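Local coordinates for virulence protein vsdE (Salmonella enterica, PDB 5LQ6) that is a cysteine hydrolase that Salmonella uses as a virulence effector to suppress host immune responses, at residues L58-N66 with N86-S96; N27-I35 with L106-I114. The protein carries 4 engineered substitutions. All coordinates share one frame; numbering follows the deposited sequence.

Contact 1 of 2, residues L58-N66 with N86-S96; sequences LKQMARYVN and NIHHRQDILSS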
loop_
_atom_site.group_PDB
_atom_site.type_symbol
_atom_site.label_atom_id
_atom_site.label_comp_id
_atom_site.label_asym_id
_atom_site.label_seq_id
_atom_site.Cartn_x
_atom_site.Cartn_y
_atom_site.Cartn_z
ATOM N N LEU A 58 -0.826 12.634 -4.752
ATOM C CA LEU A 58 -0.469 11.536 -3.859
ATOM C C LEU A 58 -0.334 11.951 -2.406
ATOM O O LEU A 58 -0.661 11.198 -1.512
ATOM C CB LEU A 58 0.843 10.851 -4.313
ATOM C CG LEU A 58 0.830 10.137 -5.620
ATOM C CD1 LEU A 58 2.270 9.623 -5.830
ATOM C CD2 LEU A 58 -0.148 8.978 -5.608
ATOM N N LYS A 59 0.200 13.144 -2.157
ATOM C CA LYS A 59 0.278 13.622 -0.803
ATOM C C LYS A 59 -1.111 13.721 -0.202
ATOM O O LYS A 59 -1.345 13.315 0.940
ATOM C CB LYS A 59 0.946 15.017 -0.754
ATOM C CG LYS A 59 1.300 15.479 0.629
ATOM C CD LYS A 59 1.853 16.901 0.626
ATOM C CE LYS A 59 2.790 17.160 -0.552
ATOM N NZ LYS A 59 3.322 18.557 -0.508
ATOM N N GLN A 60 -2.049 14.314 -0.945
ATOM C CA GLN A 60 -3.386 14.468 -0.409
ATOM C C GLN A 60 -4.068 13.109 -0.166
ATOM O O GLN A 60 -4.754 12.930 0.817
ATOM C CB GLN A 60 -4.232 15.334 -1.333
ATOM C CG GLN A 60 -3.676 16.721 -1.718
ATOM C CD GLN A 60 -2.745 17.409 -0.710
ATOM O OE1 GLN A 60 -3.052 17.563 0.496
ATOM N NE2 GLN A 60 -1.593 17.847 -1.206
ATOM N N MET A 61 -3.828 12.166 -1.064
ATOM C CA MET A 61 -4.393 10.811 -0.915
ATOM C C MET A 61 -3.816 10.089 0.293
ATOM O O MET A 61 -4.527 9.401 1.037
ATOM C CB MET A 61 -4.162 10.008 -2.201
ATOM C CG MET A 61 -4.949 10.578 -3.352
ATOM S SD MET A 61 -4.928 9.636 -4.865
ATOM C CE MET A 61 -6.245 8.453 -4.495
ATOM N N ALA A 62 -2.522 10.245 0.526
ATOM C CA ALA A 62 -1.883 9.634 1.694
ATOM C C ALA A 62 -2.362 10.232 2.994
ATOM O O ALA A 62 -2.547 9.542 3.975
ATOM C CB ALA A 62 -0.376 9.748 1.609
ATOM N N ARG A 63 -2.588 11.559 2.994
ATOM C CA ARG A 63 -3.162 12.180 4.184
ATOM C C ARG A 63 -4.574 11.694 4.455
ATOM O O ARG A 63 -4.931 11.518 5.604
ATOM C CB ARG A 63 -3.158 13.700 4.049
ATOM C CG ARG A 63 -1.783 14.329 4.143
ATOM C CD ARG A 63 -1.818 15.780 3.740
ATOM N NE ARG A 63 -0.569 16.465 4.097
ATOM C CZ ARG A 63 -0.241 17.692 3.673
ATOM N NH1 ARG A 63 -1.046 18.380 2.829
ATOM N NH2 ARG A 63 0.890 18.232 4.089
ATOM N N TYR A 64 -5.360 11.509 3.402
ATOM C CA TYR A 64 -6.765 11.095 3.510
ATOM C C TYR A 64 -6.915 9.768 4.250
ATOM O O TYR A 64 -7.769 9.616 5.127
ATOM C CB TYR A 64 -7.436 11.025 2.168
ATOM C CG TYR A 64 -8.875 10.609 2.271
ATOM C CD1 TYR A 64 -9.876 11.541 2.571
ATOM C CD2 TYR A 64 -9.265 9.287 2.098
ATOM C CE1 TYR A 64 -11.180 11.153 2.696
ATOM C CE2 TYR A 64 -10.592 8.899 2.234
ATOM C CZ TYR A 64 -11.552 9.844 2.510
ATOM O OH TYR A 64 -12.891 9.449 2.621
ATOM N N VAL A 65 -6.087 8.780 3.896
ATOM C CA VAL A 65 -6.305 7.474 4.479
ATOM C C VAL A 65 -6.056 7.358 5.943
ATOM O O VAL A 65 -6.596 6.457 6.604
ATOM C CB VAL A 65 -5.529 6.332 3.743
ATOM C CG1 VAL A 65 -5.984 6.197 2.309
ATOM C CG2 VAL A 65 -4.037 6.535 3.794
ATOM N N ASN A 66 -5.198 8.225 6.497
ATOM C CA ASN A 66 -4.802 8.099 7.890
ATOM C C ASN A 66 -5.541 9.130 8.734
ATOM O O ASN A 66 -5.114 10.266 8.703
ATOM C CB ASN A 66 -3.265 8.200 8.047
ATOM C CG ASN A 66 -2.764 7.685 9.379
ATOM O OD1 ASN A 66 -3.554 7.256 10.236
ATOM N ND2 ASN A 66 -1.437 7.611 9.539
ATOM N N ASN A 86 -7.836 3.379 -3.180
ATOM C CA ASN A 86 -8.181 4.769 -3.542
ATOM C C ASN A 86 -7.427 5.189 -4.815
ATOM O O ASN A 86 -7.984 5.803 -5.720
ATOM C CB ASN A 86 -7.875 5.728 -2.402
ATOM C CG ASN A 86 -8.807 5.543 -1.209
ATOM O OD1 ASN A 86 -9.783 4.785 -1.315
ATOM N ND2 ASN A 86 -8.480 6.133 -0.108
ATOM N N ILE A 87 -6.138 4.855 -4.907
ATOM C CA ILE A 87 -5.408 5.188 -6.094
ATOM C C ILE A 87 -6.005 4.502 -7.316
ATOM O O ILE A 87 -6.199 5.138 -8.371
ATOM C CB ILE A 87 -3.896 4.804 -5.936
ATOM C CG1 ILE A 87 -3.244 5.721 -4.944
ATOM C CG2 ILE A 87 -3.168 4.838 -7.290
ATOM C CD1 ILE A 87 -1.925 5.177 -4.421
ATOM N N HIS A 88 -6.351 3.216 -7.191
ATOM C CA HIS A 88 -6.899 2.470 -8.300
ATOM C C HIS A 88 -8.190 3.164 -8.830
ATOM O O HIS A 88 -8.388 3.218 -10.035
ATOM C CB HIS A 88 -7.212 1.044 -7.870
ATOM C CG HIS A 88 -7.756 0.215 -8.983
ATOM N ND1 HIS A 88 -6.936 -0.383 -9.916
ATOM C CD2 HIS A 88 -9.030 -0.099 -9.326
ATOM C CE1 HIS A 88 -7.689 -1.043 -10.785
ATOM N NE2 HIS A 88 -8.959 -0.863 -10.462
ATOM N N HIS A 89 -9.025 3.614 -7.909
ATOM C CA HIS A 89 -10.331 4.215 -8.274
ATOM C C HIS A 89 -10.233 5.688 -8.496
ATOM O O HIS A 89 -11.241 6.332 -8.824
ATOM C CB HIS A 89 -11.323 3.844 -7.161
ATOM C CG HIS A 89 -11.695 2.403 -7.178
ATOM N ND1 HIS A 89 -12.495 1.845 -8.159
ATOM C CD2 HIS A 89 -11.305 1.371 -6.389
ATOM C CE1 HIS A 89 -12.602 0.539 -7.950
ATOM N NE2 HIS A 89 -11.902 0.227 -6.877
ATOM N N ARG A 90 -9.044 6.254 -8.349
ATOM C CA ARG A 90 -8.824 7.687 -8.454
ATOM C C ARG A 90 -9.788 8.469 -7.604
ATOM O O ARG A 90 -10.300 9.534 -8.002
ATOM C CB ARG A 90 -8.865 8.146 -9.937
ATOM C CG ARG A 90 -7.748 7.615 -10.794
ATOM C CD ARG A 90 -6.391 8.117 -10.287
ATOM N NE ARG A 90 -5.321 7.963 -11.246
ATOM C CZ ARG A 90 -4.506 6.919 -11.338
ATOM N NH1 ARG A 90 -4.641 5.866 -10.531
ATOM N NH2 ARG A 90 -3.532 6.908 -12.252
ATOM N N GLN A 91 -10.017 7.994 -6.387
ATOM C CA GLN A 91 -10.947 8.631 -5.498
ATOM C C GLN A 91 -10.638 8.349 -4.062
ATOM O O GLN A 91 -10.229 7.235 -3.734
ATOM C CB GLN A 91 -12.373 8.160 -5.848
ATOM C CG GLN A 91 -13.465 8.905 -5.081
ATOM C CD GLN A 91 -14.893 8.513 -5.529
ATOM O OE1 GLN A 91 -15.090 7.956 -6.623
ATOM N NE2 GLN A 91 -15.886 8.816 -4.683
ATOM N N ASP A 92 -10.883 9.324 -3.188
ATOM C CA ASP A 92 -10.697 9.168 -1.758
ATOM C C ASP A 92 -11.902 8.464 -1.152
ATOM O O ASP A 92 -12.869 9.114 -0.774
ATOM C CB ASP A 92 -10.442 10.490 -1.024
ATOM C CG ASP A 92 -9.080 11.077 -1.311
ATOM O OD1 ASP A 92 -8.099 10.320 -1.519
ATOM O OD2 ASP A 92 -8.941 12.325 -1.313
ATOM N N ILE A 93 -11.870 7.145 -1.091
ATOM C CA ILE A 93 -13.044 6.303 -0.647
ATOM C C ILE A 93 -12.818 5.675 0.683
ATOM O O ILE A 93 -13.594 5.848 1.606
ATOM C CB ILE A 93 -13.403 5.261 -1.695
ATOM C CG1 ILE A 93 -13.792 5.931 -3.004
ATOM C CG2 ILE A 93 -14.506 4.311 -1.176
ATOM C CD1 ILE A 93 -13.825 5.013 -4.184
ATOM N N LEU A 94 -11.708 4.917 0.840
ATOM C CA LEU A 94 -11.412 4.224 2.064
ATOM C C LEU A 94 -10.441 4.960 2.956
ATOM O O LEU A 94 -9.497 5.589 2.460
ATOM C CB LEU A 94 -10.840 2.848 1.746
ATOM C CG LEU A 94 -11.618 1.920 0.842
ATOM C CD1 LEU A 94 -10.899 0.587 0.743
ATOM C CD2 LEU A 94 -13.027 1.670 1.387
ATOM N N SER A 95 -10.645 4.891 4.265
ATOM C CA SER A 95 -9.732 5.450 5.223
ATOM C C SER A 95 -9.805 4.668 6.514
ATOM O O SER A 95 -10.741 3.876 6.701
ATOM C CB SER A 95 -9.988 6.940 5.444
ATOM O OG SER A 95 -11.269 7.165 6.023
ATOM N N SER A 96 -8.806 4.836 7.364
ATOM C CA SER A 96 -8.792 4.246 8.660
ATOM C C SER A 96 -9.121 5.329 9.704
ATOM O O SER A 96 -8.587 6.453 9.656
ATOM C CB SER A 96 -7.462 3.602 8.958
ATOM O OG SER A 96 -7.455 3.131 10.296
HETATM O O HOH W 1 -6.585 8.223 -0.513
HETATM O O HOH W 2 -13.349 7.242 4.186
#

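Contact 2 of 2, residues N27-I35 with L106-I114; sequences NDSNEVKRI and LDSAIVDKI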
loop_
_atom_site.group_PDB
_atom_site.type_symbol
_atom_site.label_atom_id
_atom_site.label_comp_id
_atom_site.label_asym_id
_atom_site.label_seq_id
_atom_site.Cartn_x
_atom_site.Cartn_y
_atom_site.Cartn_z
ATOM N N ASN A 27 -11.251 -18.103 13.760
ATOM C CA ASN A 27 -9.839 -17.681 13.985
ATOM C C ASN A 27 -9.519 -16.312 13.342
ATOM O O ASN A 27 -8.539 -15.649 13.704
ATOM C CB ASN A 27 -8.817 -18.708 13.487
ATOM C CG ASN A 27 -8.904 -20.059 14.223
ATOM O OD1 ASN A 27 -9.320 -20.132 15.375
ATOM N ND2 ASN A 27 -8.541 -21.141 13.521
ATOM N N ASP A 28 -10.351 -15.902 12.390
ATOM C CA ASP A 28 -10.199 -14.615 11.701
ATOM C C ASP A 28 -11.164 -13.538 12.193
ATOM O O ASP A 28 -11.043 -12.374 11.764
ATOM C CB ASP A 28 -10.439 -14.790 10.221
ATOM C CG ASP A 28 -9.432 -15.693 9.567
ATOM O OD1 ASP A 28 -8.319 -15.894 10.094
ATOM O OD2 ASP A 28 -9.749 -16.209 8.497
ATOM N N SER A 29 -12.087 -13.910 13.077
ATOM C CA SER A 29 -13.163 -13.047 13.552
ATOM C C SER A 29 -12.687 -11.739 14.176
ATOM O O SER A 29 -13.204 -10.661 13.839
ATOM C CB SER A 29 -14.030 -13.803 14.569
ATOM O OG SER A 29 -15.173 -13.030 14.891
ATOM N N ASN A 30 -11.692 -11.820 15.057
ATOM C CA ASN A 30 -11.295 -10.626 15.782
ATOM C C ASN A 30 -10.637 -9.652 14.831
ATOM O O ASN A 30 -10.928 -8.462 14.863
ATOM C CB ASN A 30 -10.398 -10.976 16.966
ATOM C CG ASN A 30 -11.154 -11.716 18.068
ATOM O OD1 ASN A 30 -12.385 -11.598 18.201
ATOM N ND2 ASN A 30 -10.421 -12.488 18.865
ATOM N N GLU A 31 -9.775 -10.186 13.967
ATOM C CA GLU A 31 -9.146 -9.427 12.915
ATOM C C GLU A 31 -10.136 -8.711 11.996
ATOM O O GLU A 31 -9.969 -7.533 11.681
ATOM C CB GLU A 31 -8.299 -10.378 12.097
ATOM C CG GLU A 31 -7.418 -9.702 11.087
ATOM C CD GLU A 31 -6.096 -10.422 10.860
ATOM O OE1 GLU A 31 -5.793 -11.454 11.528
ATOM O OE2 GLU A 31 -5.371 -9.948 9.964
ATOM N N VAL A 32 -11.145 -9.432 11.540
ATOM C CA VAL A 32 -12.171 -8.829 10.699
ATOM C C VAL A 32 -12.917 -7.739 11.454
ATOM O O VAL A 32 -13.273 -6.696 10.874
ATOM C CB VAL A 32 -13.122 -9.899 10.107
ATOM C CG1 VAL A 32 -14.256 -9.253 9.339
ATOM C CG2 VAL A 32 -12.355 -10.822 9.183
ATOM N N LYS A 33 -13.160 -7.982 12.750
ATOM C CA LYS A 33 -13.769 -6.958 13.595
ATOM C C LYS A 33 -12.917 -5.706 13.749
ATOM O O LYS A 33 -13.450 -4.582 13.675
ATOM C CB LYS A 33 -14.089 -7.528 14.998
ATOM C CG LYS A 33 -15.357 -8.375 15.010
ATOM C CD LYS A 33 -16.029 -8.402 16.379
ATOM C CE LYS A 33 -17.527 -8.623 16.230
ATOM N NZ LYS A 33 -17.835 -9.827 15.397
ATOM N N ARG A 34 -11.628 -5.884 13.986
ATOM C CA ARG A 34 -10.693 -4.752 14.046
ATOM C C ARG A 34 -10.697 -3.973 12.733
ATOM O O ARG A 34 -10.737 -2.723 12.721
ATOM C CB ARG A 34 -9.288 -5.204 14.394
ATOM C CG ARG A 34 -9.120 -5.578 15.855
ATOM C CD ARG A 34 -7.682 -6.010 16.141
ATOM N NE ARG A 34 -7.370 -7.366 15.652
ATOM C CZ ARG A 34 -7.326 -8.475 16.406
ATOM N NH1 ARG A 34 -7.572 -8.428 17.715
ATOM N NH2 ARG A 34 -7.035 -9.650 15.847
ATOM N N ILE A 35 -10.734 -4.701 11.614
ATOM C CA ILE A 35 -10.828 -4.032 10.330
ATOM C C ILE A 35 -12.127 -3.258 10.170
ATOM O O ILE A 35 -12.117 -2.084 9.739
ATOM C CB ILE A 35 -10.610 -5.000 9.138
ATOM C CG1 ILE A 35 -9.197 -5.590 9.200
ATOM C CG2 ILE A 35 -10.852 -4.290 7.815
ATOM C CD1 ILE A 35 -9.023 -6.862 8.405
ATOM N N LEU A 106 -2.358 -7.332 11.777
ATOM C CA LEU A 106 -3.230 -7.656 10.651
ATOM C C LEU A 106 -2.543 -8.412 9.512
ATOM O O LEU A 106 -1.508 -8.006 9.003
ATOM C CB LEU A 106 -3.858 -6.384 10.063
ATOM C CG LEU A 106 -4.860 -5.608 10.903
ATOM C CD1 LEU A 106 -5.529 -4.568 10.034
ATOM C CD2 LEU A 106 -5.921 -6.485 11.533
ATOM N N ASP A 107 -3.176 -9.503 9.102
ATOM C CA ASP A 107 -2.724 -10.338 7.992
ATOM C C ASP A 107 -3.146 -9.662 6.701
ATOM O O ASP A 107 -4.342 -9.343 6.494
ATOM C CB ASP A 107 -3.384 -11.717 8.155
ATOM C CG ASP A 107 -3.055 -12.701 7.044
ATOM O OD1 ASP A 107 -2.266 -12.397 6.121
ATOM O OD2 ASP A 107 -3.585 -13.835 7.171
ATOM N N SER A 108 -2.181 -9.427 5.826
ATOM C CA SER A 108 -2.458 -8.814 4.539
ATOM C C SER A 108 -3.401 -9.661 3.699
ATOM O O SER A 108 -4.106 -9.110 2.861
ATOM C CB SER A 108 -1.204 -8.399 3.758
ATOM O OG SER A 108 -0.426 -9.502 3.417
ATOM N N ALA A 109 -3.391 -10.985 3.878
ATOM C CA ALA A 109 -4.310 -11.854 3.130
ATOM C C ALA A 109 -5.778 -11.543 3.503
ATOM O O ALA A 109 -6.644 -11.431 2.638
ATOM C CB ALA A 109 -4.010 -13.309 3.425
ATOM N N ILE A 110 -6.042 -11.429 4.804
ATOM C CA ILE A 110 -7.386 -11.095 5.265
ATOM C C ILE A 110 -7.751 -9.696 4.811
ATOM O O ILE A 110 -8.848 -9.447 4.293
ATOM C CB ILE A 110 -7.517 -11.233 6.809
ATOM C CG1 ILE A 110 -7.274 -12.691 7.195
ATOM C CG2 ILE A 110 -8.848 -10.665 7.321
ATOM C CD1 ILE A 110 -7.368 -12.914 8.700
ATOM N N VAL A 111 -6.812 -8.749 4.940
ATOM C CA VAL A 111 -7.110 -7.403 4.502
ATOM C C VAL A 111 -7.396 -7.366 3.004
ATOM O O VAL A 111 -8.344 -6.702 2.562
ATOM C CB VAL A 111 -5.967 -6.397 4.883
ATOM C CG1 VAL A 111 -6.100 -5.052 4.199
ATOM C CG2 VAL A 111 -5.870 -6.263 6.403
ATOM N N ASP A 112 -6.609 -8.068 2.202
ATOM C CA ASP A 112 -6.804 -8.068 0.785
ATOM C C ASP A 112 -8.152 -8.738 0.402
ATOM O O ASP A 112 -8.862 -8.269 -0.474
ATOM C CB ASP A 112 -5.678 -8.838 0.060
ATOM C CG ASP A 112 -4.412 -8.054 -0.106
ATOM O OD1 ASP A 112 -4.323 -6.818 0.246
ATOM O OD2 ASP A 112 -3.447 -8.705 -0.668
ATOM N N LYS A 113 -8.469 -9.844 1.082
ATOM C CA LYS A 113 -9.723 -10.527 0.807
ATOM C C LYS A 113 -10.913 -9.586 1.049
ATOM O O LYS A 113 -11.864 -9.566 0.285
ATOM C CB LYS A 113 -9.829 -11.793 1.639
ATOM C CG LYS A 113 -9.042 -12.942 1.057
ATOM C CD LYS A 113 -9.072 -14.196 1.918
ATOM C CE LYS A 113 -8.181 -15.239 1.295
ATOM N NZ LYS A 113 -8.299 -16.515 2.043
ATOM N N ILE A 114 -10.834 -8.783 2.113
ATOM C CA ILE A 114 -11.947 -7.859 2.412
ATOM C C ILE A 114 -11.998 -6.704 1.403
ATOM O O ILE A 114 -13.021 -6.429 0.845
ATOM C CB ILE A 114 -11.821 -7.308 3.836
ATOM C CG1 ILE A 114 -11.984 -8.470 4.829
ATOM C CG2 ILE A 114 -12.803 -6.149 4.058
ATOM C CD1 ILE A 114 -11.787 -8.050 6.259
#

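Contact 1 of 2, residues L58-N66 with N86-S96
Tyr64 lies flat against Asp92. The Asp92 CB makes a CH-pi contact over the ring centre, 3.4 Å from the Tyr64 centroid. The Asp92 carboxylate is stacked nearly parallel to the ring, 10° apart. With CG anti to the backbone N (chi1 -180°), the tyrosine swings out from its helix along the 92-95 backbone. Its edge meets the Leu94 carbonyl, Tyr64 CE2 to Leu94 O 3.5 Å. Beside it Ser96 N donates to Val65 O at 2.8 Å, almost straight at 179°. Met61 bends at chi3 and brings CE to 3.4 Å from Asn86 O and close to Ile87.

The loop leaves helix 76-89 through a Schellman motif at Arg90, and Asp92 centres an inverse gamma turn. Strand 94-96 then pairs antiparallel with strand 39-41. The contact packs helix 55-65 against this helix-turn-strand connection.

Asn86 ties the connection together. Its OD1 accepts from Leu94 N at 2.9 Å, and its ND2 returns a bond to Leu94 O at 2.8 Å. Both lie in the carbonyl planes, on lone pairs. Val65 CG1 packs against that amide. One water takes the other ND2 hydrogen and donates to Met61 O and Asp92 OD1. A second water bridges Tyr64 OH, Ile93 O and Ser95 OG. Further out, Tyr49 bonds Asp92 OD2 and Glu42 bonds Tyr64 OH.

Contact 2 of 2, residues N27-I35 with L106-I114
Helices 29-35 and 108-114 cross at -56° with their axes 10.6 Å apart, and Val32 faces Ile110 while Ile35 faces Val111. Ile35 points at the second helix and touches Ile110, Val111 and Ile114 there, as well as Leu106 just before it. Its CG1 stands anti to the carbonyl carbon (chi1 -62°), which carries CD1 forward onto the second helix. There Ile35 CD1 meets Val111 CG2 at 3.8 Å. It also meets Ile114 tip to tip, although Ile114 has two conformers and this pairing holds for one of them. Ile35 CG1 also packs on Leu106 CD1 at 3.9 Å.

Ile110 uses its two branches differently. Ile110 CG2 touches Val32 CG2 at 4.0 Å, the two side chains crossing at about a right angle. Ile110 CD1 reaches the carboxylates of Asp28 and Glu31, 3.4 Å from Asp28 OD1. Glu31 lies across Leu106, with Glu31 CG 3.6 Å from Leu106 CD2. Glu31 OE2 accepts a hydrogen bond from Asp107 N. That bond, Asp107 N to Glu31 OE2, is very short at 2.4 Å, so the exact place of the carboxylate is doubtful.

Asp107 is the N-cap of the second helix, and its OD1 accepts from Ala109 N at 2.9 Å. The donor meets OD1 from well above the carboxylate plane. Behind the apolar core, helix 12-19 touches Ile35 and Ile114 through Ile19, and helix 76-89 touches Val111 through Val77 and Ala81. The contacting residues recur four apart on both helices, as in Glu31-Ile35 and Ile110-Ile114. With the crossing angle, this is consistent with ridges-into-grooves packing of the i±4 type, within the helical part of a fold assigned to the CA clan of cysteine peptidases.

Overall arrangement
The two contacts lie 20 Å apart between centres, and their nearest atoms are about 7 Å apart without touching. Contact 1 is nested inside the chain loop that contact 2 closes. The order is 27-35, 58-66, 86-96, 106-114. Helix 76-89 links them: its C-terminal end belongs to contact 1, and its earlier turns touch Leu106, Ser108 and Val111 of contact 2. Strand 39-41, just after helix 29-38, pairs with strand 94-96. Contact 1 also reaches the four-stranded sheet through Val170. Helix 76-89 begins at Cys76, which with His165 and Asp185 probably forms the catalytic triad. Contact 1 thus includes the end of the helix that bears the presumed nucleophile, and contact 2 lies against its start.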